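Local structure of putative S41 protease (Bacteroides fragilis NCTC 9343, 3K50) at residues F60-L66 with R341-V347; A305-I309 with T325-Y329; R213-F219 with I282-L288. The protein is of unknown function but belongs to the S41 peptidase family, most of whose members are serine peptidases that cleave proteins or peptides. All blocks are in the same frame, centred on the assembly; numbering follows the deposited sequence.

Interaction 1 (F60-L66 with R341-V347)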
loop_
_atom_site.group_PDB
_atom_site.type_symbol
_atom_site.label_atom_id
_atom_site.label_comp_id
_atom_site.label_asym_id
_atom_site.label_seq_id
_atom_site.Cartn_x
_atom_site.Cartn_y
_atom_site.Cartn_z
ATOM N N PHE A 60 -2.737 -14.742 -0.295
ATOM C CA PHE A 60 -3.770 -13.721 -0.139
ATOM C C PHE A 60 -4.307 -13.753 1.309
ATOM O O PHE A 60 -4.268 -12.759 2.047
ATOM C CB PHE A 60 -4.866 -13.865 -1.169
ATOM C CG PHE A 60 -4.381 -14.012 -2.588
ATOM C CD1 PHE A 60 -3.273 -13.315 -3.052
ATOM C CD2 PHE A 60 -5.080 -14.796 -3.470
ATOM C CE1 PHE A 60 -2.852 -13.467 -4.346
ATOM C CE2 PHE A 60 -4.670 -14.938 -4.785
ATOM C CZ PHE A 60 -3.573 -14.259 -5.227
ATOM N N SER A 61 -4.762 -14.909 1.740
ATOM C CA SER A 61 -5.183 -15.074 3.114
ATOM C C SER A 61 -3.981 -15.084 4.009
ATOM O O SER A 61 -2.955 -15.664 3.675
ATOM C CB SER A 61 -5.923 -16.396 3.267
ATOM O OG SER A 61 -7.064 -16.413 2.460
ATOM N N LYS A 62 -4.107 -14.497 5.199
ATOM C CA LYS A 62 -2.974 -14.484 6.112
ATOM C C LYS A 62 -3.359 -14.210 7.568
ATOM O O LYS A 62 -4.440 -13.710 7.849
ATOM C CB LYS A 62 -1.980 -13.424 5.690
ATOM C CG LYS A 62 -2.494 -12.051 5.693
ATOM C CD LYS A 62 -1.581 -11.158 4.838
ATOM C CE LYS A 62 -1.963 -9.670 4.919
ATOM N NZ LYS A 62 -1.817 -9.101 6.315
ATOM N N ILE A 63 -2.446 -14.562 8.467
ATOM C CA ILE A 63 -2.620 -14.362 9.908
ATOM C C ILE A 63 -1.871 -13.092 10.299
ATOM O O ILE A 63 -0.725 -12.875 9.883
ATOM C CB ILE A 63 -2.080 -15.552 10.749
ATOM C CG1 ILE A 63 -2.717 -16.899 10.340
ATOM C CG2 ILE A 63 -2.213 -15.246 12.281
ATOM C CD1 ILE A 63 -4.273 -16.977 10.459
ATOM N N ASP A 64 -2.541 -12.259 11.076
ATOM C CA ASP A 64 -1.978 -11.051 11.670
ATOM C C ASP A 64 -2.273 -11.037 13.174
ATOM O O ASP A 64 -3.355 -11.442 13.634
ATOM C CB ASP A 64 -2.569 -9.812 11.023
ATOM C CG ASP A 64 -1.967 -9.532 9.656
ATOM O OD1 ASP A 64 -0.725 -9.573 9.518
ATOM O OD2 ASP A 64 -2.725 -9.260 8.716
ATOM N N SER A 65 -1.305 -10.562 13.941
ATOM C CA SER A 65 -1.458 -10.493 15.388
ATOM C C SER A 65 -2.443 -9.409 15.767
ATOM O O SER A 65 -2.626 -8.451 15.029
ATOM C CB SER A 65 -0.107 -10.250 16.078
ATOM O OG SER A 65 0.693 -11.427 16.010
ATOM N N LEU A 66 -3.122 -9.617 16.890
ATOM C CA LEU A 66 -4.025 -8.634 17.419
ATOM C C LEU A 66 -3.208 -7.904 18.468
ATOM O O LEU A 66 -2.919 -8.477 19.500
ATOM C CB LEU A 66 -5.222 -9.306 18.059
ATOM C CG LEU A 66 -6.355 -8.370 18.470
ATOM C CD1 LEU A 66 -7.027 -7.727 17.251
ATOM C CD2 LEU A 66 -7.347 -9.165 19.269
ATOM N N ARG A 341 -6.311 -14.018 20.368
ATOM C CA ARG A 341 -5.705 -12.784 19.918
ATOM C C ARG A 341 -4.943 -12.833 18.565
ATOM O O ARG A 341 -3.817 -12.397 18.466
ATOM C CB ARG A 341 -4.791 -12.221 21.020
ATOM C CG ARG A 341 -5.543 -11.984 22.355
ATOM C CD ARG A 341 -4.744 -11.165 23.404
ATOM N NE ARG A 341 -4.156 -9.913 22.882
ATOM C CZ ARG A 341 -4.801 -8.754 22.672
ATOM N NH1 ARG A 341 -6.108 -8.631 22.907
ATOM N NH2 ARG A 341 -4.129 -7.701 22.197
ATOM N N PHE A 342 -5.549 -13.384 17.528
ATOM C CA PHE A 342 -4.993 -13.184 16.205
ATOM C C PHE A 342 -6.161 -12.877 15.287
ATOM O O PHE A 342 -7.322 -13.070 15.641
ATOM C CB PHE A 342 -4.187 -14.378 15.700
ATOM C CG PHE A 342 -4.997 -15.627 15.430
ATOM C CD1 PHE A 342 -5.556 -15.861 14.185
ATOM C CD2 PHE A 342 -5.108 -16.602 16.400
ATOM C CE1 PHE A 342 -6.231 -17.051 13.918
ATOM C CE2 PHE A 342 -5.785 -17.784 16.165
ATOM C CZ PHE A 342 -6.351 -18.018 14.924
ATOM N N ILE A 343 -5.821 -12.361 14.128
ATOM C CA ILE A 343 -6.779 -12.003 13.088
ATOM C C ILE A 343 -6.462 -12.854 11.866
ATOM O O ILE A 343 -5.282 -12.922 11.451
ATOM C CB ILE A 343 -6.640 -10.547 12.643
ATOM C CG1 ILE A 343 -6.836 -9.563 13.812
ATOM C CG2 ILE A 343 -7.642 -10.242 11.482
ATOM C CD1 ILE A 343 -6.357 -8.172 13.495
ATOM N N LEU A 344 -7.511 -13.501 11.347
ATOM C CA LEU A 344 -7.498 -14.270 10.091
ATOM C C LEU A 344 -8.047 -13.356 9.012
ATOM O O LEU A 344 -9.226 -13.007 9.060
ATOM C CB LEU A 344 -8.393 -15.491 10.171
ATOM C CG LEU A 344 -8.664 -16.293 8.868
ATOM C CD1 LEU A 344 -7.318 -16.676 8.214
ATOM C CD2 LEU A 344 -9.500 -17.550 9.128
ATOM N N ASN A 345 -7.166 -12.880 8.125
ATOM C CA ASN A 345 -7.542 -12.077 6.971
ATOM C C ASN A 345 -7.791 -13.104 5.872
ATOM O O ASN A 345 -6.849 -13.658 5.307
ATOM C CB ASN A 345 -6.460 -11.082 6.613
ATOM C CG ASN A 345 -6.394 -9.910 7.608
ATOM O OD1 ASN A 345 -5.437 -9.766 8.382
ATOM N ND2 ASN A 345 -7.442 -9.121 7.629
ATOM N N LEU A 346 -9.069 -13.436 5.673
ATOM C CA LEU A 346 -9.476 -14.515 4.767
ATOM C C LEU A 346 -10.080 -14.079 3.433
ATOM O O LEU A 346 -10.882 -13.159 3.410
ATOM C CB LEU A 346 -10.485 -15.357 5.513
ATOM C CG LEU A 346 -11.039 -16.634 4.856
ATOM C CD1 LEU A 346 -9.963 -17.683 4.801
ATOM C CD2 LEU A 346 -12.262 -17.124 5.725
ATOM N N VAL A 347 -9.691 -14.716 2.329
ATOM C CA VAL A 347 -10.334 -14.444 1.039
ATOM C C VAL A 347 -11.813 -14.818 1.175
ATOM O O VAL A 347 -12.147 -15.973 1.462
ATOM C CB VAL A 347 -9.704 -15.244 -0.133
ATOM C CG1 VAL A 347 -10.489 -15.046 -1.428
ATOM C CG2 VAL A 347 -8.282 -14.850 -0.339
#

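Interaction 2 (A305-I309 with T325-Y329)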
loop_
_atom_site.group_PDB
_atom_site.type_symbol
_atom_site.label_atom_id
_atom_site.label_comp_id
_atom_site.label_asym_id
_atom_site.label_seq_id
_atom_site.Cartn_x
_atom_site.Cartn_y
_atom_site.Cartn_z
ATOM N N ALA A 305 -5.911 -1.633 -3.833
ATOM C CA ALA A 305 -5.164 -0.729 -4.710
ATOM C C ALA A 305 -5.301 -1.222 -6.164
ATOM O O ALA A 305 -5.470 -0.453 -7.082
ATOM C CB ALA A 305 -3.708 -0.665 -4.289
ATOM N N GLU A 306 -5.276 -2.520 -6.330
ATOM C CA GLU A 306 -5.405 -3.159 -7.652
ATOM C C GLU A 306 -6.835 -3.131 -8.156
ATOM O O GLU A 306 -7.081 -3.058 -9.369
ATOM C CB GLU A 306 -4.886 -4.569 -7.594
ATOM C CG GLU A 306 -3.379 -4.659 -7.353
ATOM C CD GLU A 306 -2.892 -6.076 -7.196
ATOM O OE1 GLU A 306 -3.055 -6.652 -6.077
ATOM O OE2 GLU A 306 -2.315 -6.603 -8.179
HETATM N N MSE A 307 -7.767 -3.172 -7.229
HETATM C CA MSE A 307 -9.210 -3.037 -7.543
HETATM C C MSE A 307 -9.520 -1.693 -8.171
HETATM O O MSE A 307 -10.329 -1.610 -9.089
HETATM C CB MSE A 307 -10.026 -3.242 -6.269
HETATM C CG MSE A 307 -11.580 -3.045 -6.365
HETATM SE SE MSE A 307 -12.224 -1.161 -6.540
HETATM C CE MSE A 307 -14.146 -1.176 -5.675
ATOM N N VAL A 308 -8.849 -0.647 -7.709
ATOM C CA VAL A 308 -9.044 0.663 -8.253
ATOM C C VAL A 308 -8.609 0.690 -9.687
ATOM O O VAL A 308 -9.289 1.240 -10.564
ATOM C CB VAL A 308 -8.245 1.742 -7.447
ATOM C CG1 VAL A 308 -8.257 3.060 -8.210
ATOM C CG2 VAL A 308 -8.827 1.844 -6.054
ATOM N N ILE A 309 -7.479 0.100 -9.954
ATOM C CA ILE A 309 -7.005 0.007 -11.335
ATOM C C ILE A 309 -7.962 -0.806 -12.195
ATOM O O ILE A 309 -8.366 -0.379 -13.280
ATOM C CB ILE A 309 -5.576 -0.632 -11.443
ATOM C CG1 ILE A 309 -4.536 0.255 -10.709
ATOM C CG2 ILE A 309 -5.224 -0.916 -12.904
ATOM C CD1 ILE A 309 -3.153 -0.480 -10.434
ATOM N N THR A 325 2.205 -4.828 -10.221
ATOM C CA THR A 325 1.439 -4.920 -8.960
ATOM C C THR A 325 1.489 -6.352 -8.414
ATOM O O THR A 325 2.008 -7.225 -9.055
ATOM C CB THR A 325 -0.030 -4.420 -9.093
ATOM O OG1 THR A 325 -0.783 -5.285 -9.972
ATOM C CG2 THR A 325 -0.031 -2.995 -9.602
ATOM N N ALA A 326 0.941 -6.558 -7.221
ATOM C CA ALA A 326 1.095 -7.818 -6.472
ATOM C C ALA A 326 0.332 -9.015 -7.029
ATOM O O ALA A 326 0.742 -10.161 -6.849
ATOM C CB ALA A 326 0.671 -7.623 -5.032
ATOM N N GLY A 327 -0.773 -8.754 -7.673
ATOM C CA GLY A 327 -1.605 -9.865 -8.202
ATOM C C GLY A 327 -2.699 -10.371 -7.255
ATOM O O GLY A 327 -3.240 -11.472 -7.434
ATOM N N GLU A 328 -3.056 -9.597 -6.239
ATOM C CA GLU A 328 -4.119 -10.027 -5.305
ATOM C C GLU A 328 -5.520 -9.676 -5.901
ATOM O O GLU A 328 -6.034 -8.637 -5.662
ATOM C CB GLU A 328 -3.882 -9.439 -3.897
ATOM C CG GLU A 328 -4.770 -10.022 -2.836
ATOM C CD GLU A 328 -4.341 -9.537 -1.488
ATOM O OE1 GLU A 328 -3.307 -10.036 -1.012
ATOM O OE2 GLU A 328 -5.013 -8.631 -0.940
ATOM N N TYR A 329 -6.120 -10.583 -6.683
ATOM C CA TYR A 329 -7.322 -10.257 -7.456
ATOM C C TYR A 329 -8.649 -10.590 -6.756
ATOM O O TYR A 329 -9.693 -10.552 -7.407
ATOM C CB TYR A 329 -7.258 -10.963 -8.849
ATOM C CG TYR A 329 -7.130 -12.444 -8.775
ATOM C CD1 TYR A 329 -5.880 -13.057 -8.710
ATOM C CD2 TYR A 329 -8.250 -13.267 -8.767
ATOM C CE1 TYR A 329 -5.761 -14.414 -8.647
ATOM C CE2 TYR A 329 -8.133 -14.668 -8.637
ATOM C CZ TYR A 329 -6.904 -15.239 -8.598
ATOM O OH TYR A 329 -6.802 -16.621 -8.510
#

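Interaction 3 (R213-F219 with I282-L288)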
loop_
_atom_site.group_PDB
_atom_site.type_symbol
_atom_site.label_atom_id
_atom_site.label_comp_id
_atom_site.label_asym_id
_atom_site.label_seq_id
_atom_site.Cartn_x
_atom_site.Cartn_y
_atom_site.Cartn_z
ATOM N N ARG A 213 -11.587 13.379 1.262
ATOM C CA ARG A 213 -12.551 14.293 0.703
ATOM C C ARG A 213 -11.999 15.682 0.678
ATOM O O ARG A 213 -12.246 16.442 -0.269
ATOM C CB ARG A 213 -13.850 14.322 1.510
ATOM C CG ARG A 213 -14.692 13.067 1.333
ATOM C CD ARG A 213 -15.945 13.090 2.150
ATOM N NE ARG A 213 -16.740 11.852 1.893
ATOM C CZ ARG A 213 -16.824 10.769 2.699
ATOM N NH1 ARG A 213 -16.192 10.694 3.860
ATOM N NH2 ARG A 213 -17.544 9.710 2.333
ATOM N N ARG A 214 -11.298 16.041 1.739
ATOM C CA ARG A 214 -10.795 17.400 1.863
ATOM C C ARG A 214 -9.774 17.703 0.786
ATOM O O ARG A 214 -9.764 18.806 0.277
ATOM C CB ARG A 214 -10.206 17.611 3.254
ATOM C CG ARG A 214 -9.787 19.065 3.537
ATOM C CD ARG A 214 -9.810 19.444 5.018
ATOM N NE ARG A 214 -9.189 18.442 5.884
ATOM C CZ ARG A 214 -9.826 17.495 6.592
ATOM N NH1 ARG A 214 -11.164 17.347 6.615
ATOM N NH2 ARG A 214 -9.094 16.669 7.310
ATOM N N ALA A 215 -8.906 16.734 0.500
ATOM C CA ALA A 215 -7.915 16.805 -0.545
ATOM C C ALA A 215 -8.625 17.002 -1.912
ATOM O O ALA A 215 -8.239 17.867 -2.713
ATOM C CB ALA A 215 -7.077 15.475 -0.555
ATOM N N PHE A 216 -9.677 16.211 -2.166
ATOM C CA PHE A 216 -10.391 16.327 -3.455
ATOM C C PHE A 216 -11.122 17.704 -3.593
ATOM O O PHE A 216 -11.128 18.313 -4.662
ATOM C CB PHE A 216 -11.281 15.113 -3.683
ATOM C CG PHE A 216 -10.575 13.968 -4.330
ATOM C CD1 PHE A 216 -9.660 13.198 -3.627
ATOM C CD2 PHE A 216 -10.764 13.695 -5.656
ATOM C CE1 PHE A 216 -8.958 12.202 -4.262
ATOM C CE2 PHE A 216 -10.127 12.653 -6.280
ATOM C CZ PHE A 216 -9.211 11.907 -5.590
ATOM N N ARG A 217 -11.692 18.215 -2.507
ATOM C CA ARG A 217 -12.255 19.529 -2.531
ATOM C C ARG A 217 -11.168 20.565 -2.938
ATOM O O ARG A 217 -11.433 21.437 -3.753
ATOM C CB ARG A 217 -12.807 19.876 -1.152
ATOM C CG ARG A 217 -13.555 21.246 -1.082
ATOM C CD ARG A 217 -13.660 21.738 0.371
ATOM N NE ARG A 217 -12.325 21.823 0.967
ATOM C CZ ARG A 217 -12.043 22.248 2.195
ATOM N NH1 ARG A 217 -13.006 22.686 3.002
ATOM N NH2 ARG A 217 -10.769 22.261 2.597
ATOM N N ASP A 218 -9.970 20.461 -2.363
ATOM C CA ASP A 218 -8.841 21.353 -2.675
ATOM C C ASP A 218 -8.415 21.169 -4.136
ATOM O O ASP A 218 -8.142 22.148 -4.836
ATOM C CB ASP A 218 -7.654 21.104 -1.733
ATOM C CG ASP A 218 -7.912 21.564 -0.284
ATOM O OD1 ASP A 218 -8.950 22.248 -0.018
ATOM O OD2 ASP A 218 -7.065 21.227 0.579
ATOM N N PHE A 219 -8.440 19.928 -4.621
ATOM C CA PHE A 219 -8.130 19.704 -6.024
ATOM C C PHE A 219 -9.116 20.399 -6.947
ATOM O O PHE A 219 -8.698 20.993 -7.917
ATOM C CB PHE A 219 -8.077 18.238 -6.381
ATOM C CG PHE A 219 -6.879 17.509 -5.808
ATOM C CD1 PHE A 219 -5.606 18.076 -5.832
ATOM C CD2 PHE A 219 -7.022 16.249 -5.303
ATOM C CE1 PHE A 219 -4.526 17.393 -5.332
ATOM C CE2 PHE A 219 -5.924 15.549 -4.789
ATOM C CZ PHE A 219 -4.696 16.129 -4.787
ATOM N N ILE A 282 -19.769 11.402 -2.017
ATOM C CA ILE A 282 -18.796 12.505 -2.151
ATOM C C ILE A 282 -18.819 13.401 -0.916
ATOM O O ILE A 282 -17.746 13.786 -0.395
ATOM C CB ILE A 282 -19.043 13.287 -3.460
ATOM C CG1 ILE A 282 -18.806 12.351 -4.696
ATOM C CG2 ILE A 282 -18.231 14.586 -3.540
ATOM C CD1 ILE A 282 -19.229 12.927 -6.010
ATOM N N GLN A 283 -20.022 13.759 -0.477
ATOM C CA GLN A 283 -20.190 14.614 0.689
ATOM C C GLN A 283 -19.289 15.848 0.586
ATOM O O GLN A 283 -19.388 16.551 -0.419
ATOM C CB GLN A 283 -19.994 13.780 1.974
ATOM C CG GLN A 283 -21.069 12.715 2.117
ATOM C CD GLN A 283 -22.461 13.291 2.246
ATOM O OE1 GLN A 283 -22.708 14.198 3.085
ATOM N NE2 GLN A 283 -23.384 12.765 1.460
ATOM N N SER A 284 -18.410 16.099 1.563
ATOM C CA SER A 284 -17.558 17.278 1.579
ATOM C C SER A 284 -16.404 17.283 0.578
ATOM O O SER A 284 -15.641 18.289 0.491
ATOM C CB SER A 284 -16.990 17.488 2.988
ATOM O OG SER A 284 -16.410 16.291 3.467
ATOM N N GLY A 285 -16.246 16.186 -0.161
ATOM C CA GLY A 285 -15.245 16.084 -1.211
ATOM C C GLY A 285 -15.772 16.664 -2.522
ATOM O O GLY A 285 -16.691 17.501 -2.507
ATOM N N ALA A 286 -15.202 16.225 -3.639
ATOM C CA ALA A 286 -15.555 16.699 -4.990
ATOM C C ALA A 286 -15.194 15.660 -6.024
ATOM O O ALA A 286 -14.207 14.968 -5.843
ATOM C CB ALA A 286 -14.779 18.008 -5.310
ATOM N N ASN A 287 -16.019 15.516 -7.073
ATOM C CA ASN A 287 -15.703 14.675 -8.216
ATOM C C ASN A 287 -14.890 15.560 -9.163
ATOM O O ASN A 287 -15.260 16.752 -9.388
ATOM C CB ASN A 287 -16.954 14.164 -8.941
ATOM C CG ASN A 287 -16.606 13.592 -10.301
ATOM O OD1 ASN A 287 -16.584 14.312 -11.284
ATOM N ND2 ASN A 287 -16.200 12.334 -10.330
ATOM N N LEU A 288 -13.821 15.007 -9.747
ATOM C CA LEU A 288 -12.910 15.844 -10.553
ATOM C C LEU A 288 -13.154 15.758 -12.064
ATOM O O LEU A 288 -12.543 16.507 -12.846
ATOM C CB LEU A 288 -11.434 15.564 -10.190
ATOM C CG LEU A 288 -11.024 15.813 -8.720
ATOM C CD1 LEU A 288 -9.488 15.634 -8.568
ATOM C CD2 LEU A 288 -11.425 17.181 -8.157
#

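Interaction 1 (F60-L66 with R341-V347)
D64 and I343 bond to each other through both halves of their backbones: I343 N reaches D64 O at 2.7 Å, and D64 N returns to I343 O along a nearly straight N-H (174°). Two residues away K62 and N345 do the same, so the strands 62-65 and 342-347 run antiparallel with these two as hydrogen-bonded pairs. At one end the side chain of S61 takes over from the main chain. Its OG accepts V347 N at 3.1 Å and is also hydrogen-bonded to D57, so two partners hold this oxygen. At the other end L66 N donates to R341 O at 3.3 Å, a longer bond whose donor stands well above the carbonyl plane.

On the face carrying K62 and D64, a salt bridge runs along one strand: K62 bends at its last torsion (chi4 63°) and brings NZ to 2.6 Å from D64 OD2, on that oxygen's syn lone pair. Past the end of the strand, L66 CD1 touches I343 CD1 at 3.8 Å, while L66 lies over one face of the R341 guanidinium, whose NH2 forms a salt bridge to D68.

The reverse face is apolar. I63 straddles two neighbours, setting CD1 3.8 Å from L344 CD1 and CG2 against F342 CD1, and helices 18-26 and 45-52 close over it. Strand 342-352 uses its other edge to form a β-hairpin with strand 330-336, so strand 62-65 enlarges an antiparallel sheet that joins the N-terminal part of the chain to the peptidase region.

Interaction 2 (A305-I309 with T325-Y329)
A single buried carboxylate, that of E306 on helix 304-312, gathers three hydrogen bonds from the loop 325-329 facing it. OE2 takes two of them from different sides: G327 N arrives at 2.7 Å on the syn side, close to the carboxylate plane, and T325 OG1 at 2.7 Å on the anti side, tilted 28° out of it. The other oxygen, OE1, accepts E328 N at 2.9 Å on its own syn side and is bonded as well to G303 N, just ahead of the helix. With both oxygens gripped, the group can hardly turn about its last bond.

E306 gets there by stretching straight out from the helix (chi2 176°). T325 OG1 is also hydrogen-bonded to F364 N, which positions the hydroxyl, and the methyl CG2 of T325 meets I309 CD1 tip to tip at 4.1 Å. G327 has a positive phi (91°) at which a side chain would jam against the preceding carbonyl, so glycine suits the bend that presents two successive N-H groups to one carboxylate. E328, the centre of an inverse gamma turn, swings its own acid away to a salt bridge with R302. Strand 292-297, helix 304-312 and strand 317-322 form a β-α-β crossover, with the loop following its second strand, consistent with the ClpP/crotonase-like core of S41 peptidases.

Interaction 3 (R213-F219 with I282-L288)
R213 lies along the turn formed by I282-G285, its aliphatic chain extended (chi2 179°) past the backbone. CD passes S284 OG at 3.5 Å, and NE makes a weak bond of 3.2 Å to I282 O, which sits at the edge of the guanidinium. That carbonyl already closes a type II' turn by accepting G285 N at 2.8 Å. The second residue of the turn, Q283, adopts a positive phi (49°), unusual for anything but glycine.

G285 then presses CA to 3.2 Å from R213 O in a CA-H...O contact, although that oxygen is also bonded to R217 N within the helix. With no side chain at G285, loop and helix can come this close. Nearby, R217 CB rests 3.6 Å from S284 O.

Helix 207-221 is the connection in a β-α-β crossover between the parallel strands 187-194 and 226-230, consistent with the ClpP/crotonase fold, and the loop 282-288 runs past it on its way to strand 292-297. Farther along, L288 packs against F216 and F219, its CD1 3.7 Å from both F216 CD2 and F219 CB. Between turn and leucine, the contact buries A286 N and O, neither with a polar partner in the model.

Outside this shell, D210 and the carbonyl of L281 hold the far nitrogens of R213. F219 stacks on F179 and meets F227 edge-to-face, while L245, M248 and L249 of helix 239-249 pack on F216.

Interactions 1 and 2 touch through F60: its ring sets CZ 3.6 Å from G327 O and CD1 3.6 Å from E328 CG, so the loop held by E306 packs against the start of the segment 60-66. Their centres are 19 Å apart. Interaction 3 stands apart, its nearest atoms about 9 Å from interaction 2 and about 22 Å from interaction 1, and packs a different helix of the peptidase region. In S41 peptidases the nucleophilic serine lies near the start of the helix corresponding to 304-312, so interaction 2 is probably nearest the active-site region. By motif comparison that position is probably G303, so this chain appears to lack the serine and activity stays open.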